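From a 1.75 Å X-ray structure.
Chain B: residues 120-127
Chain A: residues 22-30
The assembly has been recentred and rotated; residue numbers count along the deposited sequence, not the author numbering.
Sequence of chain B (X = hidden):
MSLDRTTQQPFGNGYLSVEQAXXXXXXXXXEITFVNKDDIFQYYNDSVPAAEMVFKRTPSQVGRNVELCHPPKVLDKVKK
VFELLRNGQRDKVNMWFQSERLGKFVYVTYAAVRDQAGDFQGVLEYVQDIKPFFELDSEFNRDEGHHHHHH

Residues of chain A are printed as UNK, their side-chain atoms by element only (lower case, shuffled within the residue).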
ATOM      1  N   PHE B 120      -7.383 -15.357  11.462  1.00 30.66           N
ATOM      2  CA  PHE B 120      -5.993 -15.031  11.120  1.00 29.32           C
ATOM      3  C   PHE B 120      -5.533 -15.625   9.780  1.00 28.26           C
ATOM      4  O   PHE B 120      -5.619 -16.833   9.547  1.00 27.46           O
ATOM      5  CB  PHE B 120      -5.075 -15.501  12.258  1.00 29.55           C
ATOM      6  CG  PHE B 120      -3.635 -15.085  12.111  1.00 28.74           C
ATOM      7  CD1 PHE B 120      -3.240 -13.775  12.379  1.00 29.47           C
ATOM      8  CD2 PHE B 120      -2.675 -16.011  11.719  1.00 30.72           C
ATOM      9  CE1 PHE B 120      -1.897 -13.398  12.257  1.00 29.60           C
ATOM     10  CE2 PHE B 120      -1.316 -15.646  11.595  1.00 31.15           C
ATOM     11  CZ  PHE B 120      -0.933 -14.348  11.865  1.00 29.33           C
ATOM     12  N   GLN B 121      -5.022 -14.767   8.894  1.00 27.33           N
ATOM     13  CA  GLN B 121      -4.524 -15.232   7.604  1.00 26.40           C
ATOM     14  C   GLN B 121      -3.026 -14.930   7.379  1.00 26.30           C
ATOM     15  O   GLN B 121      -2.485 -15.222   6.313  1.00 27.74           O
ATOM     16  CB  GLN B 121      -5.385 -14.621   6.473  1.00 27.10           C
ATOM     17  CG  GLN B 121      -6.870 -15.013   6.525  1.00 28.46           C
ATOM     18  CD  GLN B 121      -7.115 -16.519   6.382  1.00 31.09           C
ATOM     19  OE1 GLN B 121      -6.287 -17.253   5.846  1.00 31.02           O
ATOM     20  NE2 GLN B 121      -8.263 -16.978   6.875  1.00 30.49           N
ATOM     21  N   GLY B 122      -2.355 -14.348   8.368  1.00 24.91           N
ATOM     22  CA  GLY B 122      -0.908 -14.085   8.226  1.00 24.09           C
ATOM     23  C   GLY B 122      -0.531 -12.714   8.729  1.00 22.69           C
ATOM     24  O   GLY B 122      -1.364 -12.015   9.302  1.00 21.99           O
ATOM     25  N   VAL B 123       0.738 -12.328   8.522  1.00 22.58           N
ATOM     26  CA  VAL B 123       1.224 -11.057   9.032  1.00 20.78           C
ATOM     27  C   VAL B 123       1.742 -10.211   7.860  1.00 20.38           C
ATOM     28  O   VAL B 123       2.550 -10.671   7.069  1.00 19.84           O
ATOM     29  CB  VAL B 123       2.337 -11.240  10.091  1.00 21.50           C
ATOM     30  CG1 VAL B 123       2.871  -9.895  10.527  1.00 21.45           C
ATOM     31  CG2 VAL B 123       1.791 -11.930  11.330  1.00 22.15           C
ATOM     32  N   LEU B 124       1.233  -8.999   7.779  1.00 20.07           N
ATOM     33  CA  LEU B 124       1.700  -8.012   6.805  1.00 20.02           C
ATOM     34  C   LEU B 124       2.605  -7.029   7.534  1.00 19.47           C
ATOM     35  O   LEU B 124       2.189  -6.387   8.518  1.00 20.40           O
ATOM     36  CB  LEU B 124       0.481  -7.264   6.244  1.00 20.27           C
ATOM     37  CG  LEU B 124       0.700  -6.064   5.311  1.00 20.55           C
ATOM     38  CD1 LEU B 124       1.434  -6.573   4.086  1.00 18.05           C
ATOM     39  CD2 LEU B 124      -0.634  -5.447   4.928  1.00 20.55           C
ATOM     40  N   GLU B 125       3.829  -6.890   7.035  1.00 19.21           N
ATOM     41  CA  GLU B 125       4.709  -5.875   7.571  1.00 19.04           C
ATOM     42  C   GLU B 125       4.883  -4.808   6.500  1.00 17.86           C
ATOM     43  O   GLU B 125       5.068  -5.133   5.317  1.00 16.74           O
ATOM     44  CB  GLU B 125       6.060  -6.465   7.938  1.00 19.21           C
ATOM     45  CG  GLU B 125       7.038  -5.382   8.443  1.00 20.50           C
ATOM     46  CD  GLU B 125       8.452  -5.890   8.671  1.00 23.65           C
ATOM     47  OE1 GLU B 125       8.688  -7.114   8.531  1.00 28.12           O
ATOM     48  OE2 GLU B 125       9.338  -5.046   9.000  1.00 24.60           O
ATOM     49  N   TYR B 126       4.786  -3.555   6.917  1.00 16.67           N
ATOM     50  CA  TYR B 126       5.053  -2.454   5.979  1.00 16.61           C
ATOM     51  C   TYR B 126       5.877  -1.380   6.680  1.00 16.54           C
ATOM     52  O   TYR B 126       5.612  -1.057   7.843  1.00 17.10           O
ATOM     53  CB  TYR B 126       3.746  -1.912   5.351  1.00 18.03           C
ATOM     54  CG  TYR B 126       2.609  -1.539   6.296  1.00 17.95           C
ATOM     55  CD1 TYR B 126       2.473  -0.231   6.771  1.00 19.25           C
ATOM     56  CD2 TYR B 126       1.610  -2.462   6.635  1.00 17.04           C
ATOM     57  CE1 TYR B 126       1.400   0.130   7.598  1.00 18.90           C
ATOM     58  CE2 TYR B 126       0.552  -2.120   7.469  1.00 19.41           C
ATOM     59  CZ  TYR B 126       0.441  -0.825   7.945  1.00 19.82           C
ATOM     60  OH  TYR B 126      -0.618  -0.484   8.784  1.00 23.49           O
ATOM     61  N   VAL B 127       6.870  -0.864   5.957  1.00 15.88           N
ATOM     62  CA  VAL B 127       7.862   0.053   6.506  1.00 15.86           C
ATOM     63  C   VAL B 127       7.788   1.334   5.670  1.00 16.04           C
ATOM     64  O   VAL B 127       7.867   1.274   4.444  1.00 15.15           O
ATOM     65  CB  VAL B 127       9.252  -0.580   6.438  1.00 16.55           C
ATOM     66  CG1 VAL B 127      10.338   0.398   6.925  1.00 16.99           C
ATOM     67  CG2 VAL B 127       9.268  -1.912   7.236  1.00 18.49           C
TER
ATOM     68  N   UNK A  22      -5.402  -9.184  -2.558  1.00 14.48           N
ATOM     69  CA  UNK A  22      -6.580  -8.405  -2.166  1.00 15.00           C
ATOM     70  C   UNK A  22      -6.608  -8.115  -0.665  1.00 15.70           C
ATOM     71  O   UNK A  22      -6.858  -6.974  -0.263  1.00 15.63           O
ATOM     72  c   UNK A  22      -9.122  -8.255  -2.366  1.00 16.55           C
ATOM     73  n   UNK A  22     -10.100  -8.764  -1.592  1.00 18.99           N
ATOM     74  o   UNK A  22      -9.173  -7.136  -2.841  1.00 16.26           O
ATOM     75  c   UNK A  22      -7.891  -9.121  -2.610  1.00 14.84           C
ATOM     76  N   UNK A  23      -6.354  -9.127   0.180  1.00 15.37           N
ATOM     77  CA  UNK A  23      -6.287  -8.873   1.630  1.00 16.72           C
ATOM     78  C   UNK A  23      -5.230  -7.815   1.975  1.00 15.45           C
ATOM     79  O   UNK A  23      -5.455  -6.931   2.786  1.00 14.66           O
ATOM     80  c   UNK A  23      -6.477 -12.470   2.919  1.00 20.91           C
ATOM     81  c   UNK A  23      -7.067 -11.134   2.545  1.00 18.73           C
ATOM     82  c   UNK A  23      -8.095 -10.648   3.594  1.00 22.45           C
ATOM     83  c   UNK A  23      -5.914 -10.147   2.369  1.00 17.77           C
ATOM     84  N   UNK A  24      -4.080  -7.911   1.327  1.00 15.05           N
ATOM     85  CA  UNK A  24      -2.997  -6.933   1.609  1.00 14.32           C
ATOM     86  C   UNK A  24      -3.446  -5.521   1.261  1.00 13.98           C
ATOM     87  O   UNK A  24      -3.306  -4.610   2.055  1.00 14.95           O
ATOM     88  c   UNK A  24      -0.731  -6.114   0.850  1.00 16.20           C
ATOM     89  c   UNK A  24      -0.058  -9.277   0.681  1.00 19.45           C
ATOM     90  c   UNK A  24      -1.714  -7.317   0.879  1.00 13.61           C
ATOM     91  c   UNK A  24      -1.080  -8.542   1.573  1.00 15.64           C
ATOM     92  N   UNK A  25      -4.030  -5.349   0.079  1.00 14.34           N
ATOM     93  CA  UNK A  25      -4.476  -4.023  -0.360  1.00 12.89           C
ATOM     94  C   UNK A  25      -5.491  -3.446   0.592  1.00 14.95           C
ATOM     95  O   UNK A  25      -5.545  -2.224   0.795  1.00 15.20           O
ATOM     96  c   UNK A  25      -5.037  -4.072  -1.784  1.00 13.40           C
ATOM     97  c   UNK A  25      -3.131  -2.928  -3.116  1.00 15.35           C
ATOM     98  c   UNK A  25      -4.604  -4.696  -4.197  1.00 16.87           C
ATOM     99  c   UNK A  25      -3.976  -4.211  -2.883  1.00 13.22           C
ATOM    100  N   UNK A  26      -6.317  -4.323   1.171  1.00 14.88           N
ATOM    101  CA  UNK A  26      -7.330  -3.881   2.159  1.00 17.45           C
ATOM    102  C   UNK A  26      -6.811  -3.620   3.578  1.00 18.65           C
ATOM    103  O   UNK A  26      -7.512  -2.970   4.372  1.00 20.52           O
ATOM    104  c   UNK A  26      -9.279  -4.940   0.915  1.00 17.89           C
ATOM    105  n   UNK A  26     -10.017  -6.037   0.687  1.00 19.23           N
ATOM    106  c   UNK A  26      -8.460  -4.910   2.210  1.00 17.34           C
ATOM    107  o   UNK A  26      -9.237  -3.993   0.125  1.00 16.94           O
ATOM    108  N   UNK A  27      -5.623  -4.132   3.899  1.00 19.20           N
ATOM    109  CA  UNK A  27      -5.033  -3.951   5.247  1.00 20.31           C
ATOM    110  C   UNK A  27      -4.002  -2.844   5.308  1.00 20.54           C
ATOM    111  O   UNK A  27      -3.469  -2.527   6.387  1.00 21.75           O
ATOM    112  c   UNK A  27      -7.055  -7.732   6.186  1.00 25.15           C
ATOM    113  n   UNK A  27      -6.858  -7.451   7.464  1.00 22.27           N
ATOM    114  c   UNK A  27      -4.433  -5.259   5.782  1.00 20.68           C
ATOM    115  c   UNK A  27      -5.462  -6.214   6.297  1.00 23.46           C
ATOM    116  c   UNK A  27      -5.862  -6.507   7.562  1.00 23.65           C
ATOM    117  n   UNK A  27      -6.236  -6.983   5.457  1.00 21.46           N
ATOM    118  N   UNK A  28      -3.706  -2.228   4.169  1.00 19.43           N
ATOM    119  CA  UNK A  28      -2.780  -1.096   4.184  1.00 19.44           C
ATOM    120  C   UNK A  28      -3.485   0.129   4.748  1.00 19.93           C
ATOM    121  O   UNK A  28      -4.695   0.261   4.579  1.00 20.21           O
ATOM    122  c   UNK A  28      -2.228  -0.845   2.783  1.00 19.02           C
ATOM    123  c   UNK A  28       0.093  -1.893   2.960  1.00 21.04           C
ATOM    124  c   UNK A  28      -1.070  -1.725   0.741  1.00 19.91           C
ATOM    125  c   UNK A  28      -1.264  -1.926   2.246  1.00 17.92           C
ATOM    126  N   UNK A  29      -2.736   1.051   5.400  1.00 20.67           N
ATOM    127  CA  UNK A  29      -3.362   2.189   6.070  1.00 21.37           C
ATOM    128  C   UNK A  29      -3.630   3.353   5.089  1.00 20.21           C
ATOM    129  O   UNK A  29      -3.321   4.525   5.390  1.00 19.79           O
ATOM    130  c   UNK A  29      -1.034   2.324   6.413  1.00 21.89           C
ATOM    131  c   UNK A  29      -1.272   1.109   5.523  1.00 22.74           C
ATOM    132  c   UNK A  29      -2.291   2.581   7.101  1.00 21.61           C
ATOM    133  N   UNK A  30      -4.216   3.029   3.937  1.00 18.92           N
ATOM    134  CA  UNK A  30      -4.359   3.989   2.840  1.00 17.37           C
ATOM    135  C   UNK A  30      -5.702   3.768   2.177  1.00 17.97           C
ATOM    136  O   UNK A  30      -6.137   2.628   2.070  1.00 18.69           O
ATOM    137  c   UNK A  30      -0.850   3.208   1.178  1.00 21.09           C
ATOM    138  c   UNK A  30      -1.821   3.810   2.215  1.00 17.15           C
ATOM    139  c   UNK A  30      -3.286   3.755   1.773  1.00 17.48           C
ATOM    140  c   UNK A  30      -1.440   5.260   2.516  1.00 18.71           C
TER
HETATM  141  O   HOH W   1      -2.678  -2.662   8.649  1.00 31.36           O

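Position 22 of chain A carries two side-chain carbons, the second bearing one oxygen and one nitrogen. That is a short carboxamide. It reaches nothing on the chain B strand. The residue is Asn A22.

Position 23 has four side-chain carbons, forked at the second. The CA-to-CB bond points toward the strand, and a terminal carbon lies near the side chain of Gln B121. The fork at the second carbon identifies leucine, Leu A23. Its CD1 is 4.3 Å from Gln B121 CB. The end of Gln B121 leads away, and its amide is hydrogen-bonded elsewhere in the structure.

Position 24 also has four carbons, but the fork is at the first and one arm is two carbons long. Its CA-to-CB bond points sideways. Even so, one of its carbons reaches Leu B124. This is isoleucine, Ile A24. Ile A24 CG2 comes to 3.9 Å from Leu B124 CD1, an apolar contact.

Position 25 shows four carbons forked at the second. The bond to CB points away from the strand, and nothing on chain B is touched. It is Leu A25, buried on another side of the helix.

Position 26 repeats the carboxamide pattern of two carbons, one oxygen and one nitrogen. Its CA-to-CB bond also points away, and it touches nothing on the strand. It is Asn A26.

Position 27 has one carbon followed by a five-membered ring of three carbons and two nitrogens. The first carbon reaches Leu B124. Only histidine fits, so this is His A27. Its CB packs 3.9 Å from Leu B124 CD2. The ring turns back along its own chain, where His A27 ND1 donates a hydrogen bond of 2.8 Å to Leu A23 O.

Position 28 has four carbons forked at the second. The CA-to-CB bond is sideways, but the end of the side chain comes nearer to the strand. A terminal carbon reaches both Leu B124 and Tyr B126. It is Leu A28. Its CD2 lies 4.1 Å from Leu B124 CD2 and 4.0 Å from Tyr B126 CD2.

Position 29 has three carbons that close a ring onto the backbone N. A ring carbon reaches Tyr B126. This is proline, Pro A29. Its CG lies 3.5 Å from Tyr B126 CE1, the closest direct contact between the stretches.

Position 30 has four carbons forked at the second, and they stay out of reach of the strand. It is Leu A30.

The contact is mainly apolar packing, with no direct hydrogen bond across it. The CA-to-CB bonds of Leu B124 and Tyr B126, two residues apart on the strand, both point toward chain A. Glu B125 between them, and Val B123 and Val B127 just outside the pair, make no contact, as expected from the alternation of a strand. Leu B124 packs against Ile A24, His A27 and Leu A28. Tyr B126 meets Leu A28 and Pro A29 just beyond. One water adds a polar link: it donates to His A27 O at 2.4 Å from its oxygen, a short distance, and the same water oxygen is 3.0 Å from Tyr B126 OH. The tyrosine hydroxyl is thus tied to the backbone of the other chain while its ring packs against apolar side chains.

Chain A (22-30) NLILNHLPL
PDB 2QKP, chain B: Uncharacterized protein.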